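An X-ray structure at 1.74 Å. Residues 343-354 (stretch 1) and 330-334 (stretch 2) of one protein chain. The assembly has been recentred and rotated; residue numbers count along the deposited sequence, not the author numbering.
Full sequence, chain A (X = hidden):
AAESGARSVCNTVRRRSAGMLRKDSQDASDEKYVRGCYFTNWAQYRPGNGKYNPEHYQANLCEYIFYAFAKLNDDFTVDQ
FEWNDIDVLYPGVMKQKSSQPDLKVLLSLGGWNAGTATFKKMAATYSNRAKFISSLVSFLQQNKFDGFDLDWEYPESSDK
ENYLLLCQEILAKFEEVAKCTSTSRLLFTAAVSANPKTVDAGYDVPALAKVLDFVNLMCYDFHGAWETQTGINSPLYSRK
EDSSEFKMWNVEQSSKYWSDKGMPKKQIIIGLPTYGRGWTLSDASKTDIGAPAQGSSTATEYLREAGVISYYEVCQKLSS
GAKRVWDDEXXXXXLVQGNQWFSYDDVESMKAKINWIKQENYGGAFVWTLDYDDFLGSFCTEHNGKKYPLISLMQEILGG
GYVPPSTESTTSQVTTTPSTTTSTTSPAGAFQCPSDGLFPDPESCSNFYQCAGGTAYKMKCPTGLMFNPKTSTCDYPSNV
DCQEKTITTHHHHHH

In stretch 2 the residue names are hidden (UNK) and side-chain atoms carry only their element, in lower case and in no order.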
ATOM      1  N   SER A 343       8.021 -20.196 -33.609  1.00 27.21           N
ATOM      2  CA  SER A 343       6.628 -19.783 -33.559  1.00 27.61           C
ATOM      3  C   SER A 343       6.469 -18.800 -32.403  1.00 29.53           C
ATOM      4  O   SER A 343       6.955 -19.057 -31.302  1.00 30.45           O
ATOM      5  CB  SER A 343       5.721 -20.998 -33.365  1.00 28.72           C
ATOM      6  OG  SER A 343       4.459 -20.605 -32.853  1.00 28.33           O
ATOM      7  N   TYR A 344       5.809 -17.675 -32.640  1.00 27.06           N
ATOM      8  CA  TYR A 344       5.735 -16.669 -31.590  1.00 23.98           C
ATOM      9  C   TYR A 344       4.408 -15.933 -31.712  1.00 28.47           C
ATOM     10  O   TYR A 344       3.555 -16.294 -32.521  1.00 27.03           O
ATOM     11  CB  TYR A 344       6.930 -15.696 -31.650  1.00 27.17           C
ATOM     12  CG  TYR A 344       6.976 -14.778 -32.857  1.00 27.03           C
ATOM     13  CD1 TYR A 344       7.316 -15.263 -34.122  1.00 26.90           C
ATOM     14  CD2 TYR A 344       6.718 -13.411 -32.725  1.00 26.43           C
ATOM     15  CE1 TYR A 344       7.377 -14.416 -35.222  1.00 27.13           C
ATOM     16  CE2 TYR A 344       6.776 -12.555 -33.825  1.00 27.30           C
ATOM     17  CZ  TYR A 344       7.094 -13.065 -35.070  1.00 28.22           C
ATOM     18  OH  TYR A 344       7.162 -12.214 -36.159  1.00 25.94           O
ATOM     19  N   ASP A 345       4.225 -14.920 -30.865  1.00 25.88           N
ATOM     20  CA  ASP A 345       3.046 -14.065 -30.928  1.00 26.30           C
ATOM     21  C   ASP A 345       3.463 -12.604 -31.028  1.00 27.46           C
ATOM     22  O   ASP A 345       4.499 -12.192 -30.494  1.00 26.95           O
ATOM     23  CB  ASP A 345       2.131 -14.292 -29.708  1.00 26.56           C
ATOM     24  CG  ASP A 345       1.179 -15.465 -29.922  1.00 33.58           C
ATOM     25  OD1 ASP A 345       1.593 -16.618 -29.666  1.00 28.33           O
ATOM     26  OD2 ASP A 345       0.037 -15.230 -30.379  1.00 30.86           O
ATOM     27  N   ASP A 346       2.660 -11.820 -31.740  1.00 29.36           N
ATOM     28  CA  ASP A 346       3.029 -10.436 -31.993  1.00 29.94           C
ATOM     29  C   ASP A 346       1.770  -9.579 -31.929  1.00 25.40           C
ATOM     30  O   ASP A 346       0.709 -10.035 -31.488  1.00 28.65           O
ATOM     31  CB  ASP A 346       3.793 -10.326 -33.323  1.00 26.68           C
ATOM     32  CG  ASP A 346       2.916 -10.573 -34.565  1.00 32.54           C
ATOM     33  OD1 ASP A 346       1.728 -10.951 -34.438  1.00 32.01           O
ATOM     34  OD2 ASP A 346       3.437 -10.373 -35.693  1.00 33.53           O
ATOM     35  N   VAL A 347       1.883  -8.326 -32.383  1.00 27.18           N
ATOM     36  CA  VAL A 347       0.742  -7.418 -32.275  1.00 31.88           C
ATOM     37  C   VAL A 347      -0.439  -7.945 -33.080  1.00 36.01           C
ATOM     38  O   VAL A 347      -1.587  -7.911 -32.619  1.00 35.83           O
ATOM     39  CB  VAL A 347       1.120  -5.989 -32.703  1.00 38.40           C
ATOM     40  CG1 VAL A 347      -0.128  -5.142 -32.742  1.00 39.47           C
ATOM     41  CG2 VAL A 347       2.119  -5.382 -31.723  1.00 36.55           C
ATOM     42  N   GLU A 348      -0.185  -8.456 -34.284  1.00 30.96           N
ATOM     43  CA  GLU A 348      -1.289  -8.968 -35.092  1.00 31.88           C
ATOM     44  C   GLU A 348      -1.934 -10.198 -34.452  1.00 34.86           C
ATOM     45  O   GLU A 348      -3.165 -10.326 -34.454  1.00 30.64           O
ATOM     46  CB  GLU A 348      -0.816  -9.293 -36.511  1.00 31.08           C
ATOM     47  CG  GLU A 348      -0.284  -8.088 -37.304  1.00 32.66           C
ATOM     48  CD  GLU A 348      -1.369  -7.119 -37.750  1.00 41.24           C
ATOM     49  OE1 GLU A 348      -2.531  -7.247 -37.299  1.00 43.39           O
ATOM     50  OE2 GLU A 348      -1.067  -6.224 -38.572  1.00 40.65           O
ATOM     51  N   SER A 349      -1.132 -11.126 -33.920  1.00 31.15           N
ATOM     52  CA  SER A 349      -1.735 -12.318 -33.323  1.00 29.51           C
ATOM     53  C   SER A 349      -2.463 -11.963 -32.034  1.00 33.15           C
ATOM     54  O   SER A 349      -3.543 -12.500 -31.754  1.00 29.12           O
ATOM     55  CB  SER A 349      -0.681 -13.409 -33.077  1.00 28.50           C
ATOM     56  OG  SER A 349       0.207 -13.090 -32.019  1.00 31.29           O
ATOM     57  N   MET A 350      -1.902 -11.041 -31.248  1.00 30.17           N
ATOM     58  CA  MET A 350      -2.583 -10.595 -30.031  1.00 32.81           C
ATOM     59  C   MET A 350      -3.879  -9.875 -30.366  1.00 33.03           C
ATOM     60  O   MET A 350      -4.891 -10.045 -29.672  1.00 30.42           O
ATOM     61  CB  MET A 350      -1.673  -9.677 -29.218  1.00 32.25           C
ATOM     62  CG  MET A 350      -0.434 -10.347 -28.692  1.00 38.18           C
ATOM     63  SD  MET A 350      -0.795 -11.340 -27.246  1.00 42.29           S
ATOM     64  CE  MET A 350       0.116 -10.406 -26.027  1.00 48.21           C
ATOM     65  N   LYS A 351      -3.860  -9.060 -31.427  1.00 28.94           N
ATOM     66  CA  LYS A 351      -5.059  -8.357 -31.863  1.00 31.87           C
ATOM     67  C   LYS A 351      -6.165  -9.337 -32.204  1.00 36.53           C
ATOM     68  O   LYS A 351      -7.325  -9.155 -31.809  1.00 41.11           O
ATOM     69  CB  LYS A 351      -4.745  -7.488 -33.092  1.00 33.04           C
ATOM     70  CG  LYS A 351      -4.763  -6.015 -32.865  1.00 42.58           C
ATOM     71  CD  LYS A 351      -4.264  -5.262 -34.119  1.00 43.61           C
ATOM     72  CE  LYS A 351      -5.040  -5.639 -35.377  1.00 45.50           C
ATOM     73  NZ  LYS A 351      -4.559  -4.887 -36.587  1.00 47.25           N
ATOM     74  N   ALA A 352      -5.830 -10.365 -32.985  1.00 32.62           N
ATOM     75  CA  ALA A 352      -6.840 -11.335 -33.383  1.00 36.07           C
ATOM     76  C   ALA A 352      -7.388 -12.072 -32.167  1.00 36.05           C
ATOM     77  O   ALA A 352      -8.605 -12.233 -32.024  1.00 39.17           O
ATOM     78  CB  ALA A 352      -6.253 -12.312 -34.401  1.00 31.69           C
ATOM     79  N   LYS A 353      -6.499 -12.498 -31.263  1.00 32.25           N
ATOM     80  CA  LYS A 353      -6.916 -13.265 -30.090  1.00 28.71           C
ATOM     81  C   LYS A 353      -7.762 -12.423 -29.135  1.00 31.04           C
ATOM     82  O   LYS A 353      -8.806 -12.877 -28.654  1.00 32.10           O
ATOM     83  CB  LYS A 353      -5.683 -13.814 -29.374  1.00 25.11           C
ATOM     84  CG  LYS A 353      -4.988 -14.925 -30.161  1.00 26.70           C
ATOM     85  CD  LYS A 353      -3.681 -15.331 -29.500  1.00 26.49           C
ATOM     86  CE  LYS A 353      -3.125 -16.600 -30.134  1.00 28.49           C
ATOM     87  NZ  LYS A 353      -1.779 -16.948 -29.579  1.00 27.35           N
ATOM     88  N   ILE A 354      -7.319 -11.199 -28.840  1.00 31.89           N
ATOM     89  CA  ILE A 354      -8.040 -10.356 -27.886  1.00 29.10           C
ATOM     90  C   ILE A 354      -9.384  -9.909 -28.455  1.00 36.15           C
ATOM     91  O   ILE A 354     -10.379  -9.810 -27.724  1.00 35.66           O
ATOM     92  CB  ILE A 354      -7.161  -9.162 -27.471  1.00 32.63           C
ATOM     93  CG1 ILE A 354      -5.912  -9.678 -26.752  1.00 30.10           C
ATOM     94  CG2 ILE A 354      -7.929  -8.196 -26.559  1.00 33.62           C
ATOM     95  CD1 ILE A 354      -4.904  -8.608 -26.426  1.00 34.20           C
ATOM     96  N   UNK A 330      -3.937 -20.111 -38.384  1.00 36.42           N
ATOM     97  CA  UNK A 330      -3.788 -20.068 -36.939  1.00 32.29           C
ATOM     98  C   UNK A 330      -3.787 -18.650 -36.383  1.00 34.16           C
ATOM     99  O   UNK A 330      -3.860 -18.488 -35.160  1.00 34.26           O
ATOM    100  o   UNK A 330      -1.367 -20.010 -36.959  1.00 36.62           O
ATOM    101  c   UNK A 330      -2.494 -20.764 -36.528  1.00 35.04           C
ATOM    102  N   UNK A 331      -3.693 -17.631 -37.248  1.00 32.77           N
ATOM    103  CA  UNK A 331      -3.565 -16.229 -36.831  1.00 30.55           C
ATOM    104  C   UNK A 331      -2.309 -16.001 -35.982  1.00 31.99           C
ATOM    105  O   UNK A 331      -2.329 -15.264 -34.994  1.00 33.30           O
ATOM    106  n   UNK A 331      -7.155 -13.433 -39.881  1.00 49.81           N
ATOM    107  c   UNK A 331      -4.820 -15.749 -36.091  1.00 29.62           C
ATOM    108  c   UNK A 331      -5.979 -14.627 -38.033  1.00 40.32           C
ATOM    109  c   UNK A 331      -7.185 -14.628 -38.972  1.00 43.85           C
ATOM    110  c   UNK A 331      -6.081 -15.699 -36.958  1.00 36.19           C
ATOM    111  N   UNK A 332      -1.201 -16.637 -36.359  1.00 29.76           N
ATOM    112  CA  UNK A 332       0.056 -16.454 -35.642  1.00 30.35           C
ATOM    113  C   UNK A 332       1.189 -16.287 -36.648  1.00 31.85           C
ATOM    114  O   UNK A 332       1.085 -16.753 -37.791  1.00 31.95           O
ATOM    115  o   UNK A 332       0.630 -18.816 -35.492  1.00 35.93           O
ATOM    116  c   UNK A 332       0.400 -17.633 -34.712  1.00 34.21           C
ATOM    117  c   UNK A 332      -0.721 -17.887 -33.676  1.00 36.60           C
ATOM    118  N   UNK A 333       2.278 -15.623 -36.248  1.00 29.90           N
ATOM    119  CA  UNK A 333       3.455 -15.534 -37.113  1.00 33.22           C
ATOM    120  C   UNK A 333       4.509 -16.560 -36.749  1.00 31.25           C
ATOM    121  O   UNK A 333       4.514 -17.089 -35.632  1.00 29.59           O
ATOM    122  c   UNK A 333       3.684 -13.970 -35.377  1.00 31.25           C
ATOM    123  c   UNK A 333       2.369 -14.672 -35.125  1.00 29.16           C
ATOM    124  c   UNK A 333       3.964 -14.119 -36.840  1.00 30.86           C
ATOM    125  N   UNK A 334       5.399 -16.861 -37.688  1.00 28.19           N
ATOM    126  CA  UNK A 334       6.610 -17.566 -37.336  1.00 27.31           C
ATOM    127  C   UNK A 334       7.796 -16.849 -37.962  1.00 32.87           C
ATOM    128  O   UNK A 334       7.642 -16.017 -38.864  1.00 33.52           O
ATOM    129  c   UNK A 334       7.522 -20.041 -41.275  1.00 29.72           C
ATOM    130  c   UNK A 334       5.221 -19.604 -39.799  1.00 30.27           C
ATOM    131  c   UNK A 334       6.284 -20.210 -41.860  1.00 30.79           C
ATOM    132  c   UNK A 334       6.550 -19.055 -37.719  1.00 28.77           C
ATOM    133  c   UNK A 334       5.127 -20.006 -41.127  1.00 28.02           C
ATOM    134  c   UNK A 334       7.604 -19.656 -39.941  1.00 28.39           C
ATOM    135  o   UNK A 334       6.192 -20.583 -43.173  1.00 35.75           O
ATOM    136  c   UNK A 334       6.458 -19.416 -39.189  1.00 31.04           C
TER
HETATM  137  O   HOH W   1       3.364 -19.491 -34.858  1.00 42.91           O

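Position 330 carries two side-chain atoms, one carbon and then one oxygen, and they lie out of reach of stretch 1. An unbranched hydroxyl on a single carbon is serine, so this is Ser-330. Its hydroxyl is hydrogen-bonded elsewhere in the structure.

Position 331 has four carbons in a row ending in nitrogen. Its CB sits 4.1 Å from CB of Ala-352, and its backbone O lies 3.1 Å from CB of Ser-349. The side chain starts toward the helix, then its end leads away. This long unbranched chain is that of lysine. The first carbons of Lys-331 therefore cover the small alanine while the charge is carried off. Its phi/psi of 60/40 is a left-handed turn, placed just before the strand begins.

Position 332 shows one carbon bearing both an oxygen and a carbon, a branch at CB. The carbon arm rests 4.3 Å from OD2 of Asp-345 and 4.3 Å from NZ of Lys-353, beside a salt bridge in which NZ of Lys-353 approaches OD2 of Asp-345 to 2.6 Å. Valine would have the same shape, but one arm here is oxygen, placed 2.9 Å from the water oxygen, and that makes it threonine. OG1 of Thr-332 and OG of Ser-330 are hydrogen-bonded at 2.8 Å.

Position 333 has three carbons that close a ring onto the backbone nitrogen. The ring points toward stretch 1, and the residue is the most covered of its stretch. The ring carbon farthest along from CA and N lies 3.6 Å from the centroid of the Tyr-344 ring (CG, CD1, CD2, CE1, CE2 and CZ), nearly on its normal, a CH-pi contact over the face. The same carbon reaches 3.6 Å from CG of Asp-346, while the carbon bonded to the backbone nitrogen is 3.3 Å from O of Tyr-344. Only proline closes such a ring, so this is Pro-333, and the two carbons are its CG and CD.

Position 334 has one carbon followed by a six-carbon ring bearing an oxygen. Its CB lies 4.2 Å from CA of Ser-343, and the two residues form an antiparallel, non-hydrogen-bonded bridge pair with their side chains on the same sheet face. Its backbone C meets the edge of the Tyr-344 ring, 3.7 Å from CE1 of Tyr-344. The ring with its oxygen makes it Tyr-334.

The contact works by packing more than by polar pairing. Across it runs one direct hydrogen bond, weak though nearly straight, from N of Tyr-344 to O of Pro-333 at 3.3 Å. A water adds to it, donating to O of Pro-333 at 2.8 Å and lying 2.5 Å from OG of Ser-343. The helix start is held internally: N of Ser-349 gives a capping bond to OD1 of Asp-346 at 2.9 Å, and OG of Ser-349 donates to OD2 of Asp-345 at 2.7 Å. The rule to read is that Asp-345, Ser-349 and Lys-353 pair among themselves and Asp-346 caps the helix, while an aromatic face receives proline; Ala-352 and Ser-349 lie against Lys-331, with Ser-349 reaching on to Thr-332 and Pro-333.

Stretch 2, residues 330-334: SKTPY
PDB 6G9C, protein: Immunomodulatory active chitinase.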